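Local structure of glycosylation Associate Protein 3 (Streptococcus agalactiae serotype V, 6OYC) at residues N51-S54 with K55-S58. The protein probably works with its partner proteins Gap1 and Gap2 in the glycosylation and secretion of proteins through the accessory Sec system. Sequence-based numbering, arbitrary orientation.
Sequences NYQS and KRIS
R56 turns back over the short helix 52-55 and lays its side chain beside Y52. Its CD approaches the ring obliquely, 3.8 Å from Y52 CZ. Further out, Y52 CE2 lies over one face of the guanidinium, offset toward its rim, and the two planes are 24° apart. The chain turns about the CB-CG bond (chi2 -73°), which brings NE back to the helix. There NE donates to the backbone O of Q53 at 3.0 Å. The bond is nearly straight at the hydrogen (172°). Q53 O lies in the guanidinium plane, but NE sits above the carbonyl plane of Q53. The aliphatic part of Q53 runs alongside, with CG 4.1 Å from R56 NH2.

The whole is a single helical turn, capped at its start by N51. N51 is the N-cap, and its OD1 accepts from S54 N at 3.0 Å. K55 N donates to N51 O, and R56 N donates to Y52 O at 2.7 Å. R56 then leaves the helix with a positive phi. This exposed turn follows strand 41-47 and leads into the loop before strand 69-78.

K55 departs on another course. Its CB packs 3.5 Å from N51 O, and its CG lies 3.7 Å from S54 OG. CD and CE still pass S54, and only the end of the chain leads away; the side chain also touches T50.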
loop_
_atom_site.group_PDB
_atom_site.type_symbol
_atom_site.label_atom_id
_atom_site.label_comp_id
_atom_site.label_asym_id
_atom_site.label_seq_id
_atom_site.Cartn_x
_atom_site.Cartn_y
_atom_site.Cartn_z
ATOM N N ASN C 51 13.305 13.593 17.583
ATOM C CA ASN C 51 14.755 13.695 17.682
ATOM C C ASN C 51 15.295 12.269 17.628
ATOM O O ASN C 51 14.778 11.387 18.322
ATOM C CB ASN C 51 15.188 14.418 18.978
ATOM C CG ASN C 51 16.680 14.230 19.291
ATOM O OD1 ASN C 51 17.071 13.272 19.959
ATOM N ND2 ASN C 51 17.519 15.131 18.775
ATOM N N TYR C 52 16.290 12.025 16.770
ATOM C CA TYR C 52 16.778 10.656 16.611
ATOM C C TYR C 52 17.192 10.066 17.961
ATOM O O TYR C 52 16.833 8.929 18.301
ATOM C CB TYR C 52 17.959 10.587 15.619
ATOM C CG TYR C 52 18.732 9.285 15.828
ATOM C CD1 TYR C 52 18.221 8.063 15.368
ATOM C CD2 TYR C 52 19.903 9.258 16.571
ATOM C CE1 TYR C 52 18.882 6.864 15.627
ATOM C CE2 TYR C 52 20.561 8.070 16.833
ATOM C CZ TYR C 52 20.050 6.879 16.352
ATOM O OH TYR C 52 20.715 5.705 16.611
ATOM N N GLN C 53 17.940 10.836 18.756
ATOM C CA GLN C 53 18.516 10.269 19.968
ATOM C C GLN C 53 17.447 9.795 20.950
ATOM O O GLN C 53 17.595 8.737 21.570
ATOM C CB GLN C 53 19.450 11.272 20.649
ATOM C CG GLN C 53 20.207 10.655 21.851
ATOM C CD GLN C 53 21.147 11.657 22.503
ATOM O OE1 GLN C 53 20.804 12.263 23.518
ATOM N NE2 GLN C 53 22.323 11.864 21.903
ATOM N N SER C 54 16.367 10.556 21.117
ATOM C CA SER C 54 15.383 10.135 22.103
ATOM C C SER C 54 14.297 9.221 21.539
ATOM O O SER C 54 13.713 8.452 22.303
ATOM C CB SER C 54 14.743 11.356 22.760
ATOM O OG SER C 54 13.842 11.980 21.882
ATOM N N LYS C 55 14.020 9.261 20.236
ATOM C CA LYS C 55 12.972 8.422 19.658
ATOM C C LYS C 55 13.478 7.268 18.805
ATOM O O LYS C 55 12.777 6.260 18.690
ATOM C CB LYS C 55 12.017 9.263 18.806
ATOM C CG LYS C 55 11.340 10.390 19.604
ATOM C CD LYS C 55 10.466 9.814 20.713
ATOM C CE LYS C 55 9.928 10.901 21.639
ATOM N NZ LYS C 55 8.638 10.465 22.279
ATOM N N ARG C 56 14.664 7.391 18.200
ATOM C CA ARG C 56 15.293 6.346 17.387
ATOM C C ARG C 56 14.494 6.010 16.126
ATOM O O ARG C 56 14.648 4.915 15.573
ATOM C CB ARG C 56 15.539 5.070 18.210
ATOM C CG ARG C 56 16.335 5.309 19.494
ATOM C CD ARG C 56 17.791 5.577 19.152
ATOM N NE ARG C 56 18.546 6.253 20.196
ATOM C CZ ARG C 56 19.707 5.819 20.671
ATOM N NH1 ARG C 56 20.220 4.676 20.216
ATOM N NH2 ARG C 56 20.351 6.527 21.599
ATOM N N ILE C 57 13.641 6.934 15.667
ATOM C CA ILE C 57 12.943 6.825 14.393
ATOM C C ILE C 57 12.737 8.224 13.844
ATOM O O ILE C 57 12.743 9.213 14.582
ATOM C CB ILE C 57 11.563 6.140 14.499
ATOM C CG1 ILE C 57 10.685 6.881 15.526
ATOM C CG2 ILE C 57 11.710 4.640 14.800
ATOM C CD1 ILE C 57 9.214 6.449 15.469
ATOM N N SER C 58 12.551 8.290 12.527
ATOM C CA SER C 58 12.080 9.482 11.852
ATOM C C SER C 58 10.596 9.701 12.142
ATOM O O SER C 58 9.877 8.753 12.464
ATOM C CB SER C 58 12.297 9.331 10.348
ATOM O OG SER C 58 13.678 9.251 10.052
#